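PDB 1ZWX: sphingomyelinase-c from Listeria ivanovii, which belongs to the endonuclease/exonuclease/phosphatase family of enzymes, which share the DNase I-like fold of two packed beta sheets flanked by helices. Local coordinates for residues 30-35 with 61-66; 36-41 with 286-291; 67-70 with 74-77; 135-140 with 144-149; 167-172 with 209-214. All blocks are in the same frame, centred on the assembly; numbering follows the deposited sequence. Where two conformers were deposited one is given.

Overall arrangement
The chain folds as a DNase I-like alpha/beta sandwich, with two mixed sheets face to face and helices on the outside. Contacts 1 and 2 both use helix 31-39, their centres about 10 Å apart: contact 1 pairs that helix with helix 58-67, and contact 2 sets it against the loop before strand 294-298. Contact 3 follows contact 1 in the chain and leads from helix 58-67 into strand 74-75. Contact 4 is a hairpin of the second sheet, touching contact 3 through T76 and V136. Contact 5 joins two helices across the chain's centre, about 31 Å from contact 1 between centres. Contact 2 closes a long loop that encloses contacts 3, 4 and 5.

Contact 1 (30-35 with 61-66); sequences GQMHRA and SHRLLN
R63 reaches from helix 58-67 across to M32 and A35 on helix 31-39. Its CB and CG pass over the methyl of A35, with R63 CG 3.9 Å from A35 CB. R63 CD then lies 3.5 Å from the carbonyl O of M32. With CG anti to the backbone N (chi1 180°), the chain runs out straight as far as CD and bends only at chi3. That bend sets the guanidinium under the methyl end of M32, whose CE lies over one face toward the rim, 3.5 Å from R63 NE. The two side chains cross at about a right angle.

The helical segments 31-35 and 61-66 run almost parallel (6°), their axes 8.5 Å apart at the closest. Helix 31-39 links the adjacent parallel strands 12-20 and 49-55 in a beta-alpha-beta crossover, with helix 58-67 following the second. At the tip, R63 NH1 donates to M32 O at 3.2 Å, a bent bond (137° at the hydrogen) that arrives from above the carbonyl plane. The same NH1 forms a salt bridge with D36. Deeper in, A35 CB meets L64 CB at 4.0 Å, while L64 CD1 approaches the carbonyl O of A35.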
# COMPACT_ATOMS: atom_id res chain seq x y z
N GLY A 30 -0.90 -16.34 10.87
CA GLY A 30 -1.23 -16.95 9.59
C GLY A 30 -0.47 -16.40 8.39
O GLY A 30 -0.93 -16.57 7.27
N GLN A 31 0.69 -15.75 8.63
CA GLN A 31 1.45 -15.05 7.58
C GLN A 31 1.80 -15.94 6.39
O GLN A 31 1.55 -15.57 5.22
CB GLN A 31 2.73 -14.39 8.16
CG GLN A 31 2.43 -13.24 9.18
CD GLN A 31 2.48 -13.68 10.63
OE1 GLN A 31 1.83 -14.65 11.01
NE2 GLN A 31 3.22 -12.92 11.48
N MET A 32 2.39 -17.10 6.65
CA MET A 32 2.77 -18.00 5.55
C MET A 32 1.58 -18.50 4.73
O MET A 32 1.65 -18.61 3.50
CB MET A 32 3.59 -19.19 6.07
CG MET A 32 4.90 -18.78 6.71
SD MET A 32 6.09 -17.95 5.63
CE MET A 32 6.47 -19.12 4.33
N HIS A 33 0.48 -18.81 5.41
CA HIS A 33 -0.67 -19.34 4.74
C HIS A 33 -1.40 -18.24 3.95
O HIS A 33 -1.92 -18.47 2.84
CB HIS A 33 -1.61 -19.98 5.75
CG HIS A 33 -2.82 -20.60 5.14
ND1 HIS A 33 -2.75 -21.51 4.10
CD2 HIS A 33 -4.14 -20.45 5.42
CE1 HIS A 33 -3.98 -21.88 3.77
NE2 HIS A 33 -4.83 -21.27 4.56
N ARG A 34 -1.42 -17.04 4.51
CA ARG A 34 -2.11 -15.93 3.87
C ARG A 34 -1.33 -15.48 2.65
O ARG A 34 -1.94 -14.97 1.72
CB ARG A 34 -2.38 -14.78 4.84
CG ARG A 34 -3.54 -15.06 5.81
CD ARG A 34 -3.93 -13.82 6.63
NE ARG A 34 -2.90 -13.48 7.61
CZ ARG A 34 -2.15 -12.37 7.59
NH1 ARG A 34 -2.33 -11.43 6.66
NH2 ARG A 34 -1.23 -12.19 8.52
N ALA A 35 -0.01 -15.68 2.63
CA ALA A 35 0.80 -15.44 1.45
C ALA A 35 0.32 -16.30 0.26
O ALA A 35 0.45 -15.88 -0.90
CB ALA A 35 2.29 -15.68 1.72
N SER A 61 6.72 -12.71 2.92
CA SER A 61 6.73 -11.68 1.85
C SER A 61 7.40 -12.29 0.62
O SER A 61 6.88 -12.16 -0.48
CB SER A 61 7.48 -10.44 2.32
OG SER A 61 6.75 -9.87 3.40
N HIS A 62 8.53 -12.97 0.83
CA HIS A 62 9.16 -13.73 -0.28
C HIS A 62 8.19 -14.72 -0.89
O HIS A 62 8.04 -14.77 -2.12
CB HIS A 62 10.45 -14.39 0.18
CG HIS A 62 11.07 -15.28 -0.87
ND1 HIS A 62 10.90 -16.65 -0.88
CD2 HIS A 62 11.85 -14.98 -1.94
CE1 HIS A 62 11.56 -17.16 -1.91
NE2 HIS A 62 12.15 -16.18 -2.56
N ARG A 63 7.47 -15.47 -0.06
CA ARG A 63 6.46 -16.37 -0.59
C ARG A 63 5.39 -15.67 -1.43
O ARG A 63 5.04 -16.13 -2.55
CB ARG A 63 5.82 -17.22 0.50
CG ARG A 63 4.75 -18.15 -0.08
CD ARG A 63 4.08 -18.99 0.96
NE ARG A 63 4.94 -20.10 1.33
CZ ARG A 63 4.54 -21.12 2.09
NH1 ARG A 63 3.31 -21.16 2.56
NH2 ARG A 63 5.40 -22.09 2.38
N LEU A 64 4.82 -14.59 -0.90
CA LEU A 64 3.75 -13.88 -1.61
C LEU A 64 4.26 -13.37 -2.97
O LEU A 64 3.61 -13.56 -3.99
CB LEU A 64 3.22 -12.71 -0.77
CG LEU A 64 2.23 -11.78 -1.46
CD1 LEU A 64 1.00 -12.50 -2.00
CD2 LEU A 64 1.84 -10.70 -0.47
N LEU A 65 5.42 -12.73 -2.96
CA LEU A 65 5.97 -12.14 -4.17
C LEU A 65 6.27 -13.25 -5.18
O LEU A 65 6.03 -13.13 -6.37
CB LEU A 65 7.22 -11.35 -3.84
CG LEU A 65 6.87 -10.04 -3.09
CD1 LEU A 65 8.11 -9.44 -2.54
CD2 LEU A 65 6.17 -9.10 -4.07
N ASN A 66 6.75 -14.37 -4.66
CA ASN A 66 6.94 -15.55 -5.51
C ASN A 66 5.69 -16.14 -6.12
O ASN A 66 5.67 -16.44 -7.33
CB ASN A 66 7.77 -16.60 -4.77
CG ASN A 66 9.12 -16.70 -5.35
OD1 ASN A 66 10.06 -16.03 -4.91
ND2 ASN A 66 9.22 -17.47 -6.41

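Contact 2 (36-41 with 286-291); sequences DLIAQA and QDFSDH. With PO4 (phosphate ion), chain B.
F288 and I38 both carry their first side-chain branch anti to the carbonyl carbon, F288 CG with chi1 -66° and I38 CG1 with chi1 -71°. The two side chains slide past each other in opposite directions, with I38 CG1 3.9 Å from F288 CB and I38 CD1 up against the carbonyl O of F288. F288 directly precedes S289, D290 and H291, the Ser-Asp-His signature of the DNase I-like family, and this packing places the residue just before that signature against helix 31-39. Farther along the ring, F288 CE2 approaches the carbonyl O of L37 at 3.6 Å. A41 sets its methyl CB 3.7 Å from F288 CZ. All four residues are buried, and the ring is gripped by carbon atoms together with one backbone carbonyl. F288 O itself accepts a hydrogen bond from R34 on the same helix.

Beyond F288 the loop turns polar. S289 OG accepts from the backbone N of H291 at 3.0 Å, nearly straight, which makes an ST turn; S289 OG is also bonded to the carbonyl of N17 in strand 12-20. H291 ND1 is hydrogen-bonded to D248, which helps to fix the rotation of the imidazole. On the other nitrogen, at the ring edge and in its plane, H291 NE2 donates to O2 of a bound phosphate ion at 2.7 Å.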
# COMPACT_ATOMS: atom_id res chain seq x y z
N ASP A 36 -0.24 -17.48 0.55
CA ASP A 36 -0.86 -18.33 -0.49
C ASP A 36 -2.26 -17.90 -0.83
O ASP A 36 -2.60 -17.77 -2.01
CB ASP A 36 -0.85 -19.82 -0.07
CG ASP A 36 0.53 -20.41 0.00
OD1 ASP A 36 1.45 -19.91 -0.66
OD2 ASP A 36 0.72 -21.41 0.74
N LEU A 37 -3.08 -17.68 0.20
CA LEU A 37 -4.48 -17.29 0.03
C LEU A 37 -4.63 -16.01 -0.80
O LEU A 37 -5.49 -15.91 -1.69
CB LEU A 37 -5.15 -17.09 1.38
CG LEU A 37 -5.43 -18.32 2.26
CD1 LEU A 37 -6.31 -17.87 3.43
CD2 LEU A 37 -6.11 -19.45 1.43
N ILE A 38 -3.81 -15.02 -0.46
CA ILE A 38 -3.86 -13.72 -1.13
C ILE A 38 -3.50 -13.88 -2.62
O ILE A 38 -4.20 -13.33 -3.48
CB ILE A 38 -2.91 -12.69 -0.45
CG1 ILE A 38 -3.45 -12.25 0.92
CG2 ILE A 38 -2.65 -11.48 -1.38
CD1 ILE A 38 -2.33 -11.60 1.80
N ALA A 39 -2.41 -14.57 -2.92
CA ALA A 39 -1.97 -14.74 -4.31
C ALA A 39 -2.94 -15.62 -5.15
O ALA A 39 -2.97 -15.49 -6.39
CB ALA A 39 -0.56 -15.29 -4.37
N GLN A 40 -3.73 -16.46 -4.47
CA GLN A 40 -4.77 -17.31 -5.10
C GLN A 40 -6.12 -16.64 -5.25
O GLN A 40 -7.04 -17.21 -5.85
CB GLN A 40 -4.97 -18.60 -4.29
CG GLN A 40 -3.75 -19.54 -4.32
CD GLN A 40 -3.80 -20.62 -3.23
OE1 GLN A 40 -4.78 -20.76 -2.49
NE2 GLN A 40 -2.73 -21.37 -3.15
N ALA A 41 -6.27 -15.44 -4.69
CA ALA A 41 -7.58 -14.78 -4.64
C ALA A 41 -7.90 -14.11 -5.98
O ALA A 41 -7.00 -13.65 -6.69
CB ALA A 41 -7.63 -13.74 -3.51
N GLN A 286 -11.29 -15.25 8.75
CA GLN A 286 -11.81 -15.35 7.39
C GLN A 286 -11.51 -14.09 6.56
O GLN A 286 -12.28 -13.72 5.65
CB GLN A 286 -13.31 -15.60 7.46
CG GLN A 286 -14.04 -14.54 8.24
CD GLN A 286 -15.53 -14.75 8.25
OE1 GLN A 286 -16.30 -13.82 8.48
NE2 GLN A 286 -15.95 -15.99 7.99
N ASP A 287 -10.38 -13.44 6.88
CA ASP A 287 -9.92 -12.29 6.13
C ASP A 287 -8.51 -12.47 5.68
O ASP A 287 -7.74 -13.22 6.30
CB ASP A 287 -10.15 -10.98 6.90
CG ASP A 287 -11.64 -10.63 7.02
OD1 ASP A 287 -12.26 -11.00 8.05
OD2 ASP A 287 -12.20 -9.98 6.09
N PHE A 288 -8.16 -11.82 4.56
CA PHE A 288 -6.83 -11.90 3.97
C PHE A 288 -5.83 -11.07 4.75
O PHE A 288 -4.62 -11.34 4.74
CB PHE A 288 -6.85 -11.34 2.53
CG PHE A 288 -7.68 -12.17 1.56
CD1 PHE A 288 -8.94 -11.75 1.17
CD2 PHE A 288 -7.20 -13.37 1.06
CE1 PHE A 288 -9.72 -12.52 0.28
CE2 PHE A 288 -7.99 -14.15 0.17
CZ PHE A 288 -9.22 -13.72 -0.21
N SER A 289 -6.34 -10.01 5.38
CA SER A 289 -5.52 -9.02 6.07
C SER A 289 -6.43 -8.22 7.00
O SER A 289 -7.67 -8.38 6.94
CB SER A 289 -4.84 -8.10 5.04
OG SER A 289 -4.47 -6.86 5.61
N ASP A 290 -5.86 -7.37 7.84
CA ASP A 290 -6.69 -6.49 8.65
C ASP A 290 -7.15 -5.24 7.89
O ASP A 290 -7.99 -4.49 8.41
CB ASP A 290 -6.02 -6.15 10.01
CG ASP A 290 -4.74 -5.31 9.87
OD1 ASP A 290 -4.16 -5.17 8.77
OD2 ASP A 290 -4.28 -4.80 10.94
N HIS A 291 -6.59 -5.02 6.69
CA HIS A 291 -7.07 -3.95 5.79
C HIS A 291 -7.79 -4.63 4.63
O HIS A 291 -7.39 -5.72 4.22
CB HIS A 291 -5.94 -3.11 5.19
CG HIS A 291 -5.29 -2.17 6.15
ND1 HIS A 291 -5.42 -0.80 6.05
CD2 HIS A 291 -4.48 -2.40 7.23
CE1 HIS A 291 -4.74 -0.22 7.03
NE2 HIS A 291 -4.16 -1.16 7.75
P PO4 B . -1.73 -0.87 10.97
O1 PO4 B . -2.39 -1.33 12.27
O2 PO4 B . -2.42 -1.51 9.80
O3 PO4 B . -1.91 0.63 10.81
O4 PO4 B . -0.27 -1.26 11.02

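Contact 3 (67-70 with 74-77); sequences NLRE and HQTP
R69 sits where the backbone of 68-70 keeps helical angles without the regular helical bonds, and Q75 faces it from the extended strand 74-75. The two backbones stay well apart, the closest CA atoms being those of R69 and H74 at 7.5 Å, and side chains span the distance. The R69 chain bends at chi2 (-79°), which lays its guanidinium across the amide of Q75, itself at the end of a chain extended beyond CG. The two planes are only 7° apart and stacked. Q75 OE1 lies over the centre of the guanidinium, 3.5 Å from R69 CZ, while Q75 CG is 3.5 Å from R69 NH1.

This turn joins helix 58-67 to an outermost strand of the first sheet in the DNase I-like sandwich, strand 74-75, which pairs antiparallel with strand 104-107. Two waters widen the link. One, at the guanidinium edge and in its plane, accepts from R69 NH1 at 2.7 Å and from the backbone N of Q75 at 3.1 Å. The other donates to Q75 OE1 at 3.0 Å and accepts a weak bond from R69 NE. R69 NH1 also bonds the carbonyl of P73. Q75 NE2 is held by the carbonyls of L65 and Y72, so the amide is fixed at both of its polar atoms.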
# COMPACT_ATOMS: atom_id res chain seq x y z
N ASN A 67 4.65 -16.29 -5.30
CA ASN A 67 3.35 -16.72 -5.76
C ASN A 67 2.77 -15.80 -6.83
O ASN A 67 1.90 -16.23 -7.61
CB ASN A 67 2.35 -16.74 -4.60
CG ASN A 67 2.62 -17.84 -3.57
OD1 ASN A 67 3.43 -18.72 -3.81
ND2 ASN A 67 1.94 -17.77 -2.41
N LEU A 68 3.19 -14.54 -6.82
CA LEU A 68 2.60 -13.51 -7.70
C LEU A 68 3.34 -13.40 -9.03
O LEU A 68 2.88 -12.67 -9.94
CB LEU A 68 2.59 -12.14 -6.99
CG LEU A 68 1.52 -11.93 -5.90
CD1 LEU A 68 1.72 -10.59 -5.21
CD2 LEU A 68 0.10 -12.05 -6.47
N ARG A 69 4.47 -14.09 -9.14
CA ARG A 69 5.34 -14.03 -10.32
C ARG A 69 4.66 -14.46 -11.62
O ARG A 69 4.96 -13.90 -12.68
CB ARG A 69 6.58 -14.90 -10.13
CG ARG A 69 7.66 -14.32 -9.32
CD ARG A 69 8.50 -13.32 -10.09
NE ARG A 69 9.63 -12.89 -9.26
CZ ARG A 69 10.37 -11.81 -9.49
NH1 ARG A 69 10.13 -11.01 -10.53
NH2 ARG A 69 11.36 -11.51 -8.66
N GLU A 70 3.78 -15.45 -11.54
CA GLU A 70 3.10 -15.94 -12.73
C GLU A 70 2.30 -14.82 -13.38
O GLU A 70 2.45 -14.55 -14.58
CB GLU A 70 2.19 -17.13 -12.37
CG GLU A 70 1.04 -17.39 -13.33
CD GLU A 70 1.40 -18.33 -14.47
OE1 GLU A 70 2.58 -18.33 -14.89
OE2 GLU A 70 0.50 -19.05 -14.94
N HIS A 74 7.18 -8.79 -13.33
CA HIS A 74 8.11 -7.69 -13.19
C HIS A 74 7.79 -7.05 -11.84
O HIS A 74 6.64 -6.65 -11.63
CB HIS A 74 7.92 -6.68 -14.32
CG HIS A 74 7.89 -7.33 -15.67
ND1 HIS A 74 9.03 -7.79 -16.31
CD2 HIS A 74 6.85 -7.69 -16.46
CE1 HIS A 74 8.69 -8.34 -17.46
NE2 HIS A 74 7.38 -8.30 -17.58
N GLN A 75 8.80 -7.03 -10.98
CA GLN A 75 8.64 -6.76 -9.54
C GLN A 75 9.76 -5.90 -9.02
O GLN A 75 10.92 -5.97 -9.48
CB GLN A 75 8.63 -8.07 -8.72
CG GLN A 75 7.59 -9.08 -9.16
CD GLN A 75 7.33 -10.20 -8.16
OE1 GLN A 75 8.10 -10.37 -7.21
NE2 GLN A 75 6.25 -10.95 -8.36
N THR A 76 9.44 -5.09 -8.01
CA THR A 76 10.48 -4.45 -7.24
C THR A 76 10.81 -5.35 -6.03
O THR A 76 9.98 -6.20 -5.67
CB THR A 76 10.00 -3.06 -6.68
OG1 THR A 76 9.04 -3.30 -5.65
CG2 THR A 76 9.37 -2.16 -7.78
N PRO A 77 11.98 -5.16 -5.40
CA PRO A 77 12.22 -5.71 -4.06
C PRO A 77 11.24 -5.04 -3.06
O PRO A 77 10.57 -4.05 -3.41
CB PRO A 77 13.65 -5.30 -3.74
CG PRO A 77 14.25 -4.88 -5.01
CD PRO A 77 13.14 -4.42 -5.91
O HOH W 1 11.30 -8.73 -11.52
O HOH W 2 9.78 -12.79 -6.70

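Contact 4 (135-140 with 144-149); sequences YVKIMK and PYHIIG
Y135 OH and H146 ND1 lie 2.6 Å apart, a short hydrogen bond in which either could be the donor. The two rings stand side by side, pointing the same way and meeting rim to rim with planes 28° apart. Y135 reaches this place because its CG is anti to the backbone N (chi1 163°). H146 NE2 is bonded to E188, so both imidazole nitrogens are engaged and the ring's rotation is fixed. K137 stretches along the same face, its CG 3.7 Å from H146 CE1 and its CE 3.6 Å from P144 CB.

The strands form an antiparallel beta hairpin. Hydrogen-bonded pairs V136-I147 and I138-Y145 each contribute two backbone bonds; V136 N to I147 O, for example, is 2.9 Å. On the other face V136 CG2 packs against I147 CB at 3.9 Å, and I138 CG1 against Y145 CB at 3.8 Å. K140 CB adds to this row by approaching CE2 of Y145.

Within the second sheet the hairpin is central, with strand 111-118 beside 132-140 and strand 189-193 beside 143-151. F178 of helix 161-182 packs on the Y135 and I148 face, edge-to-face with the Y135 ring, whereas V136 on the opposite face meets T76.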
# COMPACT_ATOMS: atom_id res chain seq x y z
N TYR A 135 9.17 3.70 -6.47
CA TYR A 135 8.73 4.35 -7.70
C TYR A 135 9.02 3.35 -8.82
O TYR A 135 10.10 2.79 -8.86
CB TYR A 135 9.58 5.60 -7.95
CG TYR A 135 9.49 6.11 -9.37
CD1 TYR A 135 8.36 6.84 -9.81
CD2 TYR A 135 10.50 5.82 -10.31
CE1 TYR A 135 8.27 7.31 -11.16
CE2 TYR A 135 10.41 6.26 -11.64
CZ TYR A 135 9.30 7.02 -12.05
OH TYR A 135 9.20 7.46 -13.36
N VAL A 136 8.05 3.15 -9.70
CA VAL A 136 8.32 2.45 -10.96
C VAL A 136 7.83 3.25 -12.16
O VAL A 136 6.81 3.93 -12.09
CB VAL A 136 7.71 1.00 -10.99
CG1 VAL A 136 8.25 0.15 -9.86
CG2 VAL A 136 6.19 0.98 -11.01
N LYS A 137 8.56 3.14 -13.27
CA LYS A 137 8.03 3.49 -14.59
C LYS A 137 7.82 2.17 -15.39
O LYS A 137 8.73 1.42 -15.53
CB LYS A 137 8.99 4.41 -15.34
CG LYS A 137 8.41 4.86 -16.75
CD LYS A 137 9.47 5.61 -17.58
CE LYS A 137 8.88 6.18 -18.92
NZ LYS A 137 10.02 6.87 -19.65
N ILE A 138 6.59 1.88 -15.79
CA ILE A 138 6.30 0.69 -16.59
C ILE A 138 5.94 1.15 -18.01
O ILE A 138 5.48 2.28 -18.20
CB ILE A 138 5.13 -0.19 -16.02
CG1 ILE A 138 3.81 0.55 -15.99
CG2 ILE A 138 5.46 -0.74 -14.57
CD1 ILE A 138 2.67 -0.25 -16.59
N MET A 139 6.09 0.24 -18.96
CA MET A 139 5.59 0.44 -20.33
C MET A 139 4.52 -0.57 -20.64
O MET A 139 4.76 -1.80 -20.53
CB MET A 139 6.75 0.32 -21.32
CG MET A 139 7.82 1.40 -21.18
SD MET A 139 7.12 3.04 -21.65
CE MET A 139 6.70 2.75 -23.37
N LYS A 140 3.35 -0.06 -20.99
CA LYS A 140 2.25 -0.88 -21.43
C LYS A 140 1.94 -0.52 -22.91
O LYS A 140 1.41 0.55 -23.19
CB LYS A 140 1.01 -0.66 -20.56
CG LYS A 140 -0.18 -1.56 -20.92
CD LYS A 140 -1.42 -1.18 -20.12
CE LYS A 140 -2.65 -2.00 -20.53
NZ LYS A 140 -3.89 -1.80 -19.74
N PRO A 144 3.85 4.93 -21.38
CA PRO A 144 4.41 4.95 -20.02
C PRO A 144 3.38 5.21 -18.91
O PRO A 144 2.39 5.98 -19.09
CB PRO A 144 5.44 6.06 -20.09
CG PRO A 144 4.89 7.03 -21.19
CD PRO A 144 3.94 6.24 -22.05
N TYR A 145 3.62 4.57 -17.77
CA TYR A 145 2.78 4.76 -16.58
C TYR A 145 3.72 4.82 -15.40
O TYR A 145 4.69 4.06 -15.34
CB TYR A 145 1.73 3.66 -16.39
CG TYR A 145 0.71 3.57 -17.50
CD1 TYR A 145 -0.55 4.11 -17.36
CD2 TYR A 145 1.02 2.91 -18.70
CE1 TYR A 145 -1.50 4.02 -18.41
CE2 TYR A 145 0.09 2.82 -19.73
CZ TYR A 145 -1.15 3.36 -19.59
OH TYR A 145 -2.04 3.24 -20.64
N HIS A 146 3.49 5.79 -14.51
CA HIS A 146 4.36 6.03 -13.35
C HIS A 146 3.55 5.70 -12.10
O HIS A 146 2.39 6.12 -11.96
CB HIS A 146 4.89 7.48 -13.32
CG HIS A 146 5.59 7.89 -14.59
ND1 HIS A 146 6.96 7.92 -14.69
CD2 HIS A 146 5.12 8.27 -15.80
CE1 HIS A 146 7.31 8.31 -15.91
NE2 HIS A 146 6.21 8.55 -16.60
N ILE A 147 4.14 4.89 -11.20
CA ILE A 147 3.39 4.42 -10.03
C ILE A 147 4.29 4.59 -8.82
O ILE A 147 5.45 4.15 -8.84
CB ILE A 147 2.94 2.94 -10.10
CG1 ILE A 147 1.96 2.71 -11.26
CG2 ILE A 147 2.27 2.50 -8.78
CD1 ILE A 147 2.69 2.23 -12.56
N ILE A 148 3.76 5.29 -7.81
CA ILE A 148 4.42 5.41 -6.52
C ILE A 148 3.55 4.65 -5.52
O ILE A 148 2.34 4.93 -5.39
CB ILE A 148 4.63 6.89 -6.14
CG1 ILE A 148 5.72 7.46 -7.06
CG2 ILE A 148 4.97 7.04 -4.61
CD1 ILE A 148 5.95 8.96 -6.93
N GLY A 149 4.17 3.66 -4.87
CA GLY A 149 3.51 2.83 -3.84
C GLY A 149 4.15 3.22 -2.50
O GLY A 149 5.36 3.39 -2.41

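Contact 5 (167-172 with 209-214); sequences IRAEQM and LKLLNV. Unlike the reference sequence in segment 209-214: L209 (reference Phe).
M172 and L212 form the buried, close-packed part of this contact, while A169 and L211 lie on its partly exposed side. The residues join helix 161-182 to the C-terminal end of helix 203-212, two helices of the outer layer on the second sheet of the DNase I-like sandwich. On the buried side, M172 CB lies 3.7 Å from L212 CD2 and 4.0 Å from L211 CB, so one methylene touches two consecutive leucines. L212 CD2 also approaches the carbonyl O of M172. L212 sends its CG anti to the carbonyl carbon (chi1 -71°), which carries its branched end in beside M172.

On the thinner outer side the methyl of A169 is met by one branch of L211, with A169 CB 3.7 Å from L211 CD1. The contact is apolar, made mainly by carbon atoms. Nearby, R168 makes salt bridges with D155 and with E204, the latter on helix 203-212, and the carbonyl of L212 accepts from Q176.

Directly after L212 the helix ends in a Schellman motif, in which N213 takes a positive phi of 59°, with a weak inner bond from N213 N to K210 O, and V214 N donates back to L209 O at 2.9 Å.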
# COMPACT_ATOMS: atom_id res chain seq x y z
N ILE A 167 4.53 14.27 10.95
CA ILE A 167 5.41 13.31 10.28
C ILE A 167 4.81 12.92 8.90
O ILE A 167 5.52 12.97 7.91
CB ILE A 167 5.64 12.02 11.16
CG1 ILE A 167 6.44 12.38 12.43
CG2 ILE A 167 6.45 10.97 10.38
CD1 ILE A 167 6.28 11.30 13.53
N ARG A 168 3.53 12.58 8.85
CA ARG A 168 2.87 12.21 7.58
C ARG A 168 2.92 13.35 6.57
O ARG A 168 3.12 13.13 5.39
CB ARG A 168 1.43 11.83 7.77
CG ARG A 168 1.23 10.44 8.34
CD ARG A 168 -0.20 10.05 8.28
NE ARG A 168 -1.06 10.71 9.27
CZ ARG A 168 -1.30 10.27 10.50
NH1 ARG A 168 -0.76 9.11 10.93
NH2 ARG A 168 -2.11 10.98 11.29
N ALA A 169 2.78 14.58 7.05
CA ALA A 169 2.86 15.75 6.19
C ALA A 169 4.26 15.90 5.61
O ALA A 169 4.39 16.23 4.41
CB ALA A 169 2.38 17.03 6.96
N GLU A 170 5.30 15.59 6.40
CA GLU A 170 6.67 15.67 5.92
C GLU A 170 6.90 14.55 4.91
O GLU A 170 7.56 14.75 3.87
CB GLU A 170 7.67 15.57 7.08
CG GLU A 170 9.11 15.91 6.74
CD GLU A 170 9.87 14.74 6.04
OE1 GLU A 170 10.88 15.01 5.37
OE2 GLU A 170 9.46 13.58 6.17
N GLN A 171 6.35 13.38 5.20
CA GLN A 171 6.50 12.23 4.28
C GLN A 171 5.78 12.47 2.96
O GLN A 171 6.30 12.13 1.91
CB GLN A 171 5.98 10.95 4.97
CG GLN A 171 6.95 10.53 6.11
CD GLN A 171 6.43 9.34 6.89
OE1 GLN A 171 5.28 8.97 6.76
NE2 GLN A 171 7.31 8.74 7.71
N MET A 172 4.59 13.07 3.01
CA MET A 172 3.93 13.47 1.76
C MET A 172 4.77 14.45 0.94
O MET A 172 4.83 14.32 -0.30
CB MET A 172 2.52 14.00 2.01
CG MET A 172 1.75 13.05 2.81
SD MET A 172 0.04 12.72 2.70
CE MET A 172 -0.09 11.40 3.91
N LEU A 209 -4.57 16.18 0.19
CA LEU A 209 -4.86 16.51 -1.23
C LEU A 209 -3.88 17.57 -1.73
O LEU A 209 -3.29 17.45 -2.83
CB LEU A 209 -6.35 16.85 -1.48
CG LEU A 209 -7.42 15.80 -1.15
CD1 LEU A 209 -8.81 16.23 -1.57
CD2 LEU A 209 -7.08 14.39 -1.69
N LYS A 210 -3.62 18.58 -0.90
CA LYS A 210 -2.72 19.65 -1.30
C LYS A 210 -1.26 19.25 -1.28
O LYS A 210 -0.46 19.69 -2.12
CB LYS A 210 -2.92 20.92 -0.41
CG LYS A 210 -4.31 21.56 -0.52
CD LYS A 210 -4.51 22.20 -1.91
CE LYS A 210 -5.78 23.07 -2.03
NZ LYS A 210 -6.78 22.76 -0.97
N LEU A 211 -0.88 18.44 -0.30
CA LEU A 211 0.54 18.10 -0.11
C LEU A 211 1.02 17.10 -1.18
O LEU A 211 2.17 17.16 -1.58
CB LEU A 211 0.75 17.46 1.26
CG LEU A 211 0.66 18.42 2.47
CD1 LEU A 211 0.53 17.64 3.80
CD2 LEU A 211 1.87 19.30 2.49
N LEU A 212 0.15 16.18 -1.55
CA LEU A 212 0.44 15.20 -2.64
C LEU A 212 0.04 15.73 -4.01
O LEU A 212 0.38 15.11 -5.04
CB LEU A 212 -0.33 13.90 -2.41
CG LEU A 212 0.11 12.98 -1.25
CD1 LEU A 212 -0.75 11.73 -1.24
CD2 LEU A 212 1.61 12.63 -1.32
N ASN A 213 -0.69 16.85 -4.03
CA ASN A 213 -1.23 17.42 -5.29
C ASN A 213 -2.14 16.42 -6.03
O ASN A 213 -1.89 16.06 -7.18
CB ASN A 213 -0.06 17.90 -6.18
CG ASN A 213 -0.53 18.74 -7.37
OD1 ASN A 213 0.09 18.74 -8.46
ND2 ASN A 213 -1.65 19.40 -7.20
N VAL A 214 -3.18 15.94 -5.35
CA VAL A 214 -4.09 14.95 -5.89
C VAL A 214 -5.51 15.39 -5.56
O VAL A 214 -5.69 16.26 -4.70
CB VAL A 214 -3.81 13.51 -5.31
CG1 VAL A 214 -2.39 13.07 -5.63
CG2 VAL A 214 -4.05 13.46 -3.79